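Long-range contacts in putative cell surface hydrolase (Lactobacillus plantarum, PDB 3LP5), which is of unknown specific function but probably acts as an alpha/beta hydrolase at the bacterial cell surface: residues Gln17-Ser22 / Pro218-Ile223; Gly108-Thr113 / Ala135-Met140; Tyr169-Thr174 / Ile205-Ala210; Gly181-Asn186 / Gly209-His214. All blocks are in the same frame, centred on the assembly; numbering follows the deposited sequence.

Interaction 1: residues Gln17-Ser22 / Pro218-Ile223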
loop_
_atom_site.group_PDB
_atom_site.type_symbol
_atom_site.label_atom_id
_atom_site.label_comp_id
_atom_site.label_asym_id
_atom_site.label_seq_id
_atom_site.Cartn_x
_atom_site.Cartn_y
_atom_site.Cartn_z
ATOM N N GLN A 17 -7.803 1.632 10.876
ATOM C CA GLN A 17 -7.551 3.104 10.783
ATOM C C GLN A 17 -6.560 3.685 11.836
ATOM O O GLN A 17 -5.719 4.526 11.495
ATOM C CB GLN A 17 -8.852 3.944 10.753
ATOM C CG GLN A 17 -8.716 5.369 10.165
ATOM C CD GLN A 17 -8.253 5.337 8.700
ATOM O OE1 GLN A 17 -8.862 4.656 7.848
ATOM N NE2 GLN A 17 -7.138 6.034 8.406
ATOM N N ASN A 18 -6.689 3.286 13.097
ATOM C CA ASN A 18 -5.780 3.766 14.140
ATOM C C ASN A 18 -4.305 3.456 13.788
ATOM O O ASN A 18 -3.433 4.361 13.902
ATOM C CB ASN A 18 -6.151 3.217 15.546
ATOM C CG ASN A 18 -7.198 4.110 16.304
ATOM O OD1 ASN A 18 -7.848 3.668 17.301
ATOM N ND2 ASN A 18 -7.344 5.358 15.854
ATOM N N ARG A 19 -4.032 2.203 13.366
ATOM C CA ARG A 19 -2.696 1.825 12.937
ATOM C C ARG A 19 -2.219 2.727 11.798
ATOM O O ARG A 19 -1.129 3.323 11.869
ATOM C CB ARG A 19 -2.600 0.360 12.514
ATOM C CG ARG A 19 -1.154 -0.026 12.295
ATOM C CD ARG A 19 -0.946 -1.306 11.490
ATOM N NE ARG A 19 -1.449 -2.512 12.154
ATOM C CZ ARG A 19 -0.727 -3.268 12.963
ATOM N NH1 ARG A 19 0.541 -2.969 13.258
ATOM N NH2 ARG A 19 -1.269 -4.324 13.503
ATOM N N PHE A 20 -3.021 2.829 10.741
ATOM C CA PHE A 20 -2.672 3.737 9.617
ATOM C C PHE A 20 -2.286 5.156 10.069
ATOM O O PHE A 20 -1.211 5.653 9.694
ATOM C CB PHE A 20 -3.783 3.767 8.583
ATOM C CG PHE A 20 -3.426 4.476 7.295
ATOM C CD1 PHE A 20 -2.658 3.832 6.315
ATOM C CD2 PHE A 20 -3.874 5.770 7.067
ATOM C CE1 PHE A 20 -2.363 4.453 5.110
ATOM C CE2 PHE A 20 -3.596 6.460 5.874
ATOM C CZ PHE A 20 -2.827 5.796 4.864
ATOM N N ASP A 21 -3.140 5.800 10.865
ATOM C CA ASP A 21 -2.912 7.167 11.317
ATOM C C ASP A 21 -1.627 7.249 12.162
ATOM O O ASP A 21 -0.852 8.182 12.030
ATOM C CB ASP A 21 -4.095 7.657 12.155
ATOM C CG ASP A 21 -5.376 7.930 11.286
ATOM O OD1 ASP A 21 -5.377 7.640 10.054
ATOM O OD2 ASP A 21 -6.376 8.453 11.842
ATOM N N SER A 22 -1.419 6.258 13.010
ATOM C CA SER A 22 -0.211 6.187 13.790
ATOM C C SER A 22 1.024 6.070 12.922
ATOM O O SER A 22 2.023 6.761 13.187
ATOM C CB SER A 22 -0.260 5.012 14.761
ATOM O OG SER A 22 -1.230 5.296 15.754
ATOM N N PRO A 218 5.554 -1.405 19.412
ATOM C CA PRO A 218 6.738 -1.999 18.862
ATOM C C PRO A 218 6.564 -2.374 17.395
ATOM O O PRO A 218 7.514 -2.215 16.615
ATOM C CB PRO A 218 6.927 -3.261 19.725
ATOM C CG PRO A 218 6.541 -2.787 21.025
ATOM C CD PRO A 218 5.272 -1.973 20.745
ATOM N N GLN A 219 5.382 -2.859 17.014
ATOM C CA GLN A 219 5.171 -3.179 15.605
ATOM C C GLN A 219 5.139 -1.962 14.669
ATOM O O GLN A 219 5.635 -2.055 13.539
ATOM C CB GLN A 219 4.044 -4.231 15.334
ATOM C CG GLN A 219 2.652 -3.835 15.706
ATOM C CD GLN A 219 1.666 -5.016 15.888
ATOM O OE1 GLN A 219 1.837 -5.907 16.732
ATOM N NE2 GLN A 219 0.597 -4.966 15.138
ATOM N N ASN A 220 4.535 -0.852 15.097
ATOM C CA ASN A 220 4.554 0.371 14.264
ATOM C C ASN A 220 5.971 0.943 14.047
ATOM O O ASN A 220 6.298 1.433 12.974
ATOM C CB ASN A 220 3.615 1.437 14.860
ATOM C CG ASN A 220 2.133 0.988 14.838
ATOM O OD1 ASN A 220 1.782 0.029 14.153
ATOM N ND2 ASN A 220 1.277 1.668 15.615
ATOM N N LYS A 221 6.806 0.900 15.072
ATOM C CA LYS A 221 8.208 1.352 14.896
ATOM C C LYS A 221 8.970 0.568 13.829
ATOM O O LYS A 221 9.674 1.166 13.047
ATOM C CB LYS A 221 9.001 1.306 16.210
ATOM C CG LYS A 221 8.522 2.388 17.223
ATOM C CD LYS A 221 9.639 2.719 18.279
ATOM C CE LYS A 221 9.732 1.703 19.419
ATOM N NZ LYS A 221 11.138 1.527 19.966
ATOM N N GLN A 222 8.827 -0.751 13.829
ATOM C CA GLN A 222 9.437 -1.632 12.817
ATOM C C GLN A 222 8.878 -1.328 11.438
ATOM O O GLN A 222 9.639 -1.256 10.484
ATOM C CB GLN A 222 9.141 -3.103 13.121
ATOM C CG GLN A 222 9.877 -3.587 14.344
ATOM C CD GLN A 222 9.584 -5.050 14.778
ATOM O OE1 GLN A 222 9.827 -5.388 15.923
ATOM N NE2 GLN A 222 9.164 -5.901 13.880
ATOM N N ILE A 223 7.567 -1.157 11.341
ATOM C CA ILE A 223 6.949 -0.882 10.079
ATOM C C ILE A 223 7.436 0.463 9.522
ATOM O O ILE A 223 7.802 0.545 8.334
ATOM C CB ILE A 223 5.424 -0.934 10.161
ATOM C CG1 ILE A 223 5.014 -2.394 10.378
ATOM C CG2 ILE A 223 4.791 -0.394 8.840
ATOM C CD1 ILE A 223 3.536 -2.592 10.559
#
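Arg19 of helix 17-30 reaches across to helix 217-231, where Gln219, Asn220 and Ile223 meet its guanidinium group. The two backbones stay well apart, the short axes approaching to 10.8 Å with a crossing angle of -49°, and it is the long arginine arm that spans the interval. CG lies anti to the backbone N (chi1 -171°), 3.5 Å from Asn220 OD1. Farther out, NH1 gives the same Asn220 OD1 a weak hydrogen bond of 3.4 Å, the two flat groups being steeply turned against each other. The Gln219 amide instead lies at the guanidinium edge, nearly coplanar with it. Ile223 adds an apolar neighbour, its CD1 4.0 Å from Arg19 NH1. The strongest polar partner of Arg19 lies elsewhere: NH2 is hydrogen-bonded to Thr212 O in the loop preceding helix 217-231. An alanine at Arg19 would probably leave Thr212 O and Asn220 OD1 without this donor and open a gap between the helices. One turn on, Ser22 makes a lighter contact, with CB 3.8 Å from Asn220 ND2, and Leu23 follows it against Asn220 and Ile223. The contact thus illustrates a buried cation held by neutral carbonyl and amide groups, whose dipoles would be expected to offset part of the cost of burying the charge.

Interaction 2: residues Gly108-Thr113 / Ala135-Met140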
loop_
_atom_site.group_PDB
_atom_site.type_symbol
_atom_site.label_atom_id
_atom_site.label_comp_id
_atom_site.label_asym_id
_atom_site.label_seq_id
_atom_site.Cartn_x
_atom_site.Cartn_y
_atom_site.Cartn_z
ATOM N N GLY A 108 -5.977 -1.663 1.448
ATOM C CA GLY A 108 -5.320 -0.687 0.555
ATOM C C GLY A 108 -4.345 -1.359 -0.414
ATOM O O GLY A 108 -4.175 -0.918 -1.574
ATOM N N GLY A 109 -3.717 -2.451 0.023
ATOM C CA GLY A 109 -2.742 -3.143 -0.856
ATOM C C GLY A 109 -3.452 -3.819 -2.039
ATOM O O GLY A 109 -2.921 -3.865 -3.148
ATOM N N LEU A 110 -4.634 -4.406 -1.774
ATOM C CA LEU A 110 -5.480 -4.979 -2.827
ATOM C C LEU A 110 -6.046 -3.919 -3.774
ATOM O O LEU A 110 -6.093 -4.095 -5.047
ATOM C CB LEU A 110 -6.689 -5.745 -2.198
ATOM C CG LEU A 110 -6.427 -6.637 -0.985
ATOM C CD1 LEU A 110 -7.667 -7.549 -0.692
ATOM C CD2 LEU A 110 -5.180 -7.473 -1.253
ATOM N N ILE A 111 -6.544 -2.848 -3.182
ATOM C CA ILE A 111 -6.987 -1.683 -3.998
ATOM C C ILE A 111 -5.878 -1.199 -4.947
ATOM O O ILE A 111 -6.097 -1.102 -6.185
ATOM C CB ILE A 111 -7.522 -0.574 -3.132
ATOM C CG1 ILE A 111 -8.686 -1.103 -2.309
ATOM C CG2 ILE A 111 -7.936 0.675 -4.037
ATOM C CD1 ILE A 111 -9.048 -0.246 -1.011
ATOM N N TRP A 112 -4.675 -0.971 -4.404
ATOM C CA TRP A 112 -3.518 -0.600 -5.244
ATOM C C TRP A 112 -3.276 -1.661 -6.293
ATOM O O TRP A 112 -3.058 -1.327 -7.455
ATOM C CB TRP A 112 -2.166 -0.433 -4.462
ATOM C CG TRP A 112 -1.889 0.906 -4.045
ATOM C CD1 TRP A 112 -1.792 1.367 -2.727
ATOM C CD2 TRP A 112 -1.757 2.068 -4.887
ATOM N NE1 TRP A 112 -1.539 2.725 -2.729
ATOM C CE2 TRP A 112 -1.562 3.183 -4.029
ATOM C CE3 TRP A 112 -1.738 2.268 -6.286
ATOM C CZ2 TRP A 112 -1.359 4.494 -4.524
ATOM C CZ3 TRP A 112 -1.553 3.588 -6.782
ATOM C CH2 TRP A 112 -1.369 4.673 -5.895
ATOM N N THR A 113 -3.343 -2.943 -5.908
ATOM C CA THR A 113 -2.956 -3.948 -6.907
ATOM C C THR A 113 -3.883 -3.952 -8.111
ATOM O O THR A 113 -3.466 -4.152 -9.250
ATOM C CB THR A 113 -2.929 -5.409 -6.293
ATOM O OG1 THR A 113 -1.984 -5.440 -5.212
ATOM C CG2 THR A 113 -2.475 -6.407 -7.316
ATOM N N ALA A 135 0.217 -6.363 5.301
ATOM C CA ALA A 135 -0.861 -7.294 5.685
ATOM C C ALA A 135 -2.092 -7.256 4.781
ATOM O O ALA A 135 -3.246 -7.151 5.244
ATOM C CB ALA A 135 -1.248 -7.072 7.182
ATOM N N SER A 136 -1.871 -7.361 3.470
ATOM C CA SER A 136 -2.998 -7.228 2.540
ATOM C C SER A 136 -3.560 -8.617 2.292
ATOM O O SER A 136 -2.812 -9.537 1.944
ATOM C CB SER A 136 -2.548 -6.571 1.238
ATOM O OG SER A 136 -2.119 -5.214 1.467
ATOM N N PRO A 137 -4.880 -8.794 2.500
ATOM C CA PRO A 137 -5.462 -10.097 2.388
ATOM C C PRO A 137 -5.768 -10.554 0.942
ATOM O O PRO A 137 -6.936 -10.553 0.500
ATOM C CB PRO A 137 -6.722 -9.968 3.249
ATOM C CG PRO A 137 -7.156 -8.542 3.065
ATOM C CD PRO A 137 -5.873 -7.768 2.928
ATOM N N TYR A 138 -4.735 -11.019 0.230
ATOM C CA TYR A 138 -4.899 -11.392 -1.190
ATOM C C TYR A 138 -5.911 -12.501 -1.456
ATOM O O TYR A 138 -6.410 -12.578 -2.564
ATOM C CB TYR A 138 -3.539 -11.735 -1.801
ATOM C CG TYR A 138 -2.633 -10.493 -1.887
ATOM C CD1 TYR A 138 -2.799 -9.577 -2.920
ATOM C CD2 TYR A 138 -1.650 -10.249 -0.926
ATOM C CE1 TYR A 138 -2.001 -8.421 -3.000
ATOM C CE2 TYR A 138 -0.776 -9.098 -1.026
ATOM C CZ TYR A 138 -1.023 -8.180 -2.030
ATOM O OH TYR A 138 -0.208 -7.042 -2.121
ATOM N N ASN A 139 -6.165 -13.362 -0.454
ATOM C CA ASN A 139 -7.176 -14.350 -0.518
ATOM C C ASN A 139 -8.290 -14.094 0.510
ATOM O O ASN A 139 -8.907 -15.028 1.003
ATOM C CB ASN A 139 -6.599 -15.768 -0.330
ATOM C CG ASN A 139 -7.491 -16.815 -0.945
ATOM O OD1 ASN A 139 -8.123 -16.563 -1.983
ATOM N ND2 ASN A 139 -7.525 -18.000 -0.358
ATOM N N MET A 140 -8.522 -12.830 0.818
ATOM C CA MET A 140 -9.644 -12.421 1.685
ATOM C C MET A 140 -9.509 -13.083 3.056
ATOM O O MET A 140 -8.397 -13.081 3.626
ATOM C CB MET A 140 -11.003 -12.676 0.996
ATOM C CG MET A 140 -11.304 -11.727 -0.170
ATOM S SD MET A 140 -11.673 -9.882 0.036
ATOM C CE MET A 140 -10.122 -9.195 0.343
#
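Leu110 of helix 107-118 pushes its branched end against Ser136, Pro137 and Tyr138 in the loop that follows strand 127-134. From CB the chain turns to place CG anti to the carbonyl carbon (chi1 -43°), and CG comes within 4.1 Å of Pro137 CD. At the branch, CD1 continues anti to CA (chi2 -168°), lies 3.3 Å from Pro137 O and also touches Pro137 CG. The other methyl, CD2, touches Ser136 CB at 3.7 Å and sits over one face of the Tyr138 ring, a CH-pi contact 3.9 Å from the centroid and displaced toward the rim. An alanine here would probably open a gap above that ring face and beside Pro137, leaving the loop less firmly seated on the helix. Such a meeting suits the alpha/beta hydrolase fold: Gly108, in the first turn of helix 107-118, closes a GxSxG sequence consistent with a nucleophile elbow. Gly109, just before Leu110, has its CA only 3.2 Å from Ser136 OG, so that a side chain at this glycine would run into the hydroxyl. Ser136 OG is itself hydrogen-bonded to Ser106 O, which ties the loop to the putative elbow. Around the Tyr138 ring, Thr113 OG1 lies at the edge, 3.7 Å from CE1, while donating to Gly109 O at 2.8 Å; Thr113 N reaches that oxygen from the opposite face of the carbonyl plane. The Tyr138 hydroxyl finds its partner in Thr133 OG1.

Interaction 3: residues Tyr169-Thr174 / Ile205-Ala210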
loop_
_atom_site.group_PDB
_atom_site.type_symbol
_atom_site.label_atom_id
_atom_site.label_comp_id
_atom_site.label_asym_id
_atom_site.label_seq_id
_atom_site.Cartn_x
_atom_site.Cartn_y
_atom_site.Cartn_z
ATOM N N TYR A 169 7.391 -4.715 -2.172
ATOM C CA TYR A 169 7.578 -5.250 -0.776
ATOM C C TYR A 169 6.242 -5.599 -0.128
ATOM O O TYR A 169 5.299 -4.770 -0.125
ATOM C CB TYR A 169 8.300 -4.233 0.095
ATOM C CG TYR A 169 9.612 -3.795 -0.497
ATOM C CD1 TYR A 169 10.806 -4.475 -0.153
ATOM C CD2 TYR A 169 9.679 -2.715 -1.374
ATOM C CE1 TYR A 169 12.036 -4.110 -0.693
ATOM C CE2 TYR A 169 10.930 -2.318 -1.921
ATOM C CZ TYR A 169 12.080 -3.026 -1.564
ATOM O OH TYR A 169 13.277 -2.701 -2.095
ATOM N N SER A 170 6.122 -6.833 0.345
ATOM C CA SER A 170 4.919 -7.268 1.010
ATOM C C SER A 170 5.273 -7.648 2.472
ATOM O O SER A 170 5.983 -8.620 2.697
ATOM C CB SER A 170 4.298 -8.455 0.275
ATOM O OG SER A 170 3.141 -8.964 0.999
ATOM N N ILE A 171 4.807 -6.843 3.431
ATOM C CA ILE A 171 4.958 -7.133 4.878
ATOM C C ILE A 171 3.789 -7.990 5.315
ATOM O O ILE A 171 2.639 -7.684 4.975
ATOM C CB ILE A 171 4.961 -5.843 5.686
ATOM C CG1 ILE A 171 6.232 -5.003 5.328
ATOM C CG2 ILE A 171 4.782 -6.098 7.227
ATOM C CD1 ILE A 171 6.143 -3.513 5.747
ATOM N N ALA A 172 4.094 -9.077 6.042
ATOM C CA ALA A 172 3.097 -9.933 6.685
ATOM C C ALA A 172 3.508 -10.269 8.123
ATOM O O ALA A 172 4.706 -10.277 8.482
ATOM C CB ALA A 172 2.943 -11.223 5.881
ATOM N N GLY A 173 2.516 -10.507 8.957
ATOM C CA GLY A 173 2.781 -11.133 10.253
ATOM C C GLY A 173 2.660 -12.641 10.160
ATOM O O GLY A 173 2.541 -13.227 9.058
ATOM N N THR A 174 2.686 -13.310 11.296
ATOM C CA THR A 174 2.559 -14.780 11.270
ATOM C C THR A 174 1.247 -15.293 11.870
ATOM O O THR A 174 1.045 -16.479 11.983
ATOM C CB THR A 174 3.795 -15.501 11.838
ATOM O OG1 THR A 174 4.141 -14.932 13.115
ATOM C CG2 THR A 174 4.997 -15.377 10.837
ATOM N N ILE A 205 8.513 -9.684 3.750
ATOM C CA ILE A 205 9.137 -9.232 5.005
ATOM C C ILE A 205 8.182 -9.615 6.101
ATOM O O ILE A 205 6.992 -9.388 5.964
ATOM C CB ILE A 205 9.379 -7.670 5.030
ATOM C CG1 ILE A 205 10.305 -7.242 3.903
ATOM C CG2 ILE A 205 9.957 -7.194 6.421
ATOM C CD1 ILE A 205 10.286 -5.747 3.530
ATOM N N THR A 206 8.699 -10.171 7.212
ATOM C CA THR A 206 7.863 -10.479 8.349
ATOM C C THR A 206 7.962 -9.408 9.423
ATOM O O THR A 206 9.049 -8.971 9.800
ATOM C CB THR A 206 8.212 -11.868 8.981
ATOM O OG1 THR A 206 8.266 -12.837 7.944
ATOM C CG2 THR A 206 7.141 -12.301 9.942
ATOM N N VAL A 207 6.803 -9.005 9.927
ATOM C CA VAL A 207 6.699 -8.201 11.132
ATOM C C VAL A 207 5.650 -8.883 11.992
ATOM O O VAL A 207 4.471 -8.979 11.595
ATOM C CB VAL A 207 6.256 -6.726 10.809
ATOM C CG1 VAL A 207 5.968 -5.929 12.074
ATOM C CG2 VAL A 207 7.335 -6.049 10.013
ATOM N N THR A 208 6.046 -9.285 13.207
ATOM C CA THR A 208 5.122 -10.090 13.981
ATOM C C THR A 208 4.005 -9.197 14.474
ATOM O O THR A 208 4.271 -8.085 14.874
ATOM C CB THR A 208 5.813 -10.866 15.117
ATOM O OG1 THR A 208 6.198 -9.941 16.139
ATOM C CG2 THR A 208 7.049 -11.598 14.596
ATOM N N GLY A 209 2.752 -9.643 14.355
ATOM C CA GLY A 209 1.620 -8.819 14.714
ATOM C C GLY A 209 1.054 -7.942 13.617
ATOM O O GLY A 209 -0.015 -7.337 13.804
ATOM N N ALA A 210 1.724 -7.868 12.462
ATOM C CA ALA A 210 1.295 -6.948 11.385
ATOM C C ALA A 210 -0.063 -7.326 10.813
ATOM O O ALA A 210 -0.736 -6.470 10.242
ATOM C CB ALA A 210 2.345 -6.793 10.248
#
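Ile171 and Ile205 pair in parallel register between strands 167-172 and 201-206, and their side chains share the closely packed face of this part of the sheet. Three backbone bonds stitch the strands: Ile205 N to Ser170 O at 2.9 Å, Ala172 N to Ile205 O at 2.9 Å and Val207 N to Ala172 O at 2.8 Å. The middle one is nearly straight at the acceptor, the donor approaching nearly along the C=O axis (171°). With CG2 anti to its backbone N, Ile171 brings that methyl to Val207 CG2 at 3.8 Å and to Ala210 CB at 3.9 Å. Helix 217-231 covers the same face, Leu226 meeting both Ile205 and Val207. At its margin the partly exposed Tyr169 touches Ile205 through their CD1 atoms, its ring also meeting that of Tyr230. The packing stays close past the strand ends, where Gly173 CA makes a CA-H...O contact of 3.0 Å with Val207 O; a side chain on this glycine would press on that oxygen and on Ala210 N. Val207 to Ala210 then form a type II turn, with Gly209 at a positive phi. The other face, shared by Ala172 and Thr206, is looser. Here Thr174, exposed to solvent, touches Thr206 by a single methyl pair, CG2 to CG2 at 3.9 Å. The chemistry is therefore divided: regular backbone bonding fixes the register of the last strand, while branched apolar groups on one side seal it to the helix.

Interaction 4: residues Gly181-Asn186 / Gly209-His214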
loop_
_atom_site.group_PDB
_atom_site.type_symbol
_atom_site.label_atom_id
_atom_site.label_comp_id
_atom_site.label_asym_id
_atom_site.label_seq_id
_atom_site.Cartn_x
_atom_site.Cartn_y
_atom_site.Cartn_z
ATOM N N GLY A 181 -10.063 -7.523 14.515
ATOM C CA GLY A 181 -9.854 -7.670 13.067
ATOM C C GLY A 181 -8.468 -8.297 12.917
ATOM O O GLY A 181 -7.497 -7.825 13.572
ATOM N N THR A 182 -8.374 -9.397 12.160
ATOM C CA THR A 182 -7.067 -9.891 11.707
ATOM C C THR A 182 -7.226 -10.682 10.384
ATOM O O THR A 182 -8.273 -11.234 10.103
ATOM C CB THR A 182 -6.127 -10.578 12.859
ATOM O OG1 THR A 182 -5.988 -12.000 12.706
ATOM C CG2 THR A 182 -6.476 -10.187 14.305
ATOM N N VAL A 183 -6.202 -10.680 9.555
ATOM C CA VAL A 183 -6.216 -11.436 8.317
ATOM C C VAL A 183 -5.222 -12.621 8.531
ATOM O O VAL A 183 -4.194 -12.463 9.198
ATOM C CB VAL A 183 -5.784 -10.557 7.125
ATOM C CG1 VAL A 183 -6.762 -9.404 6.948
ATOM C CG2 VAL A 183 -4.408 -9.978 7.335
ATOM N N PRO A 184 -5.537 -13.806 7.963
ATOM C CA PRO A 184 -4.619 -14.926 8.170
ATOM C C PRO A 184 -3.397 -14.829 7.302
ATOM O O PRO A 184 -3.456 -14.345 6.142
ATOM C CB PRO A 184 -5.435 -16.152 7.793
ATOM C CG PRO A 184 -6.637 -15.697 7.223
ATOM C CD PRO A 184 -6.812 -14.227 7.370
ATOM N N TYR A 185 -2.299 -15.295 7.863
ATOM C CA TYR A 185 -1.054 -15.384 7.147
ATOM C C TYR A 185 -1.227 -16.107 5.800
ATOM O O TYR A 185 -0.695 -15.653 4.808
ATOM C CB TYR A 185 0.027 -16.057 8.003
ATOM C CG TYR A 185 1.206 -16.352 7.144
ATOM C CD1 TYR A 185 2.034 -15.310 6.710
ATOM C CD2 TYR A 185 1.417 -17.644 6.636
ATOM C CE1 TYR A 185 3.133 -15.551 5.876
ATOM C CE2 TYR A 185 2.494 -17.898 5.755
ATOM C CZ TYR A 185 3.349 -16.841 5.394
ATOM O OH TYR A 185 4.400 -17.041 4.549
ATOM N N ASN A 186 -2.009 -17.194 5.755
ATOM C CA ASN A 186 -2.228 -17.954 4.493
ATOM C C ASN A 186 -2.843 -17.119 3.390
ATOM O O ASN A 186 -2.514 -17.302 2.220
ATOM C CB ASN A 186 -3.064 -19.231 4.709
ATOM C CG ASN A 186 -2.292 -20.312 5.478
ATOM O OD1 ASN A 186 -1.088 -20.224 5.637
ATOM N ND2 ASN A 186 -2.981 -21.316 5.946
ATOM N N GLY A 209 2.752 -9.643 14.355
ATOM C CA GLY A 209 1.620 -8.819 14.714
ATOM C C GLY A 209 1.054 -7.942 13.617
ATOM O O GLY A 209 -0.015 -7.337 13.804
ATOM N N ALA A 210 1.724 -7.868 12.462
ATOM C CA ALA A 210 1.295 -6.948 11.385
ATOM C C ALA A 210 -0.063 -7.326 10.813
ATOM O O ALA A 210 -0.736 -6.470 10.242
ATOM C CB ALA A 210 2.345 -6.793 10.248
ATOM N N ASN A 211 -0.509 -8.570 11.019
ATOM C CA ASN A 211 -1.806 -9.009 10.463
ATOM C C ASN A 211 -3.010 -8.568 11.320
ATOM O O ASN A 211 -4.148 -8.759 10.897
ATOM C CB ASN A 211 -1.867 -10.548 10.352
ATOM C CG ASN A 211 -0.958 -11.097 9.252
ATOM O OD1 ASN A 211 -0.341 -10.343 8.502
ATOM N ND2 ASN A 211 -0.828 -12.424 9.209
ATOM N N THR A 212 -2.751 -8.078 12.554
ATOM C CA THR A 212 -3.836 -7.725 13.463
ATOM C C THR A 212 -4.282 -6.329 13.130
ATOM O O THR A 212 -3.467 -5.495 12.698
ATOM C CB THR A 212 -3.376 -7.722 14.958
ATOM O OG1 THR A 212 -2.234 -6.849 15.088
ATOM C CG2 THR A 212 -2.971 -9.095 15.374
ATOM N N ALA A 213 -5.568 -6.079 13.342
ATOM C CA ALA A 213 -6.170 -4.748 13.150
ATOM C C ALA A 213 -5.637 -3.745 14.168
ATOM O O ALA A 213 -5.244 -2.641 13.821
ATOM C CB ALA A 213 -7.694 -4.847 13.284
ATOM N N HIS A 214 -5.652 -4.146 15.434
ATOM C CA HIS A 214 -5.181 -3.321 16.551
ATOM C C HIS A 214 -3.657 -3.335 16.616
ATOM O O HIS A 214 -3.040 -4.350 16.891
ATOM C CB HIS A 214 -5.759 -3.859 17.863
ATOM C CG HIS A 214 -7.147 -3.374 18.165
ATOM N ND1 HIS A 214 -7.976 -2.805 17.214
ATOM C CD2 HIS A 214 -7.868 -3.406 19.317
ATOM C CE1 HIS A 214 -9.137 -2.497 17.776
ATOM N NE2 HIS A 214 -9.100 -2.851 19.051
#
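Asn211 overlaps the backbone of Val183, its CB lying 3.2 Å from Val183 O and 4.0 Å from Val183 CG2. CG is anti to the carbonyl carbon (chi1 -71°), and beyond it ND2 comes to 3.9 Å from Tyr185 CB. The polar end of Asn211 is held from outside, OD1 being hydrogen-bonded to Gly173 N. Its main chain serves the contact too: Asn211 O accepts Val183 N at 3.1 Å, and two residues on Ala213 N donates to Gly181 O at 2.6 Å. These bonds flank a single bridge between Thr182 and Thr212, whose side chains lie side by side, pointing the same way, with CG2 atoms 3.8 Å apart. Gly181, which follows a cis peptide, lies so near Ala213 that a CB there would strike the alanine methyl. Within 209-214 a type I turn from Gly209 is braced by Thr212 OG1, which donates to Gly209 O at 2.6 Å in the carbonyl plane. Pro184 occupies the N-cap of helix 185-188, from which Val188 packs on both Val183 and Asn211; the partner loop runs from strand 201-206 to helix 217-231, so the bridge ties together the approaches to two helices.

Overall arrangement
Along the chain, interaction 1 spans the other three: its helices 17-30 and 217-231 lie early and late in the chain, while interaction 2 comes first within that span and interactions 3 and 4 follow it. The latter two share Gly209 and Ala210, with centres 9 Å apart. Arg19 of interaction 1 is hydrogen-bonded to Thr212 of interaction 4 and lies against the shared Gly209. The backbone of Ala135 joins interaction 2 to Ile171 of interaction 3, and Val183 of interaction 4 packs on Pro137. Interactions 1 and 2 do not touch, their centres being about 17 Å apart. In interactions 2 to 4, loops beyond strand ends gather near the putative nucleophile elbow, consistent with an alpha/beta hydrolase active site.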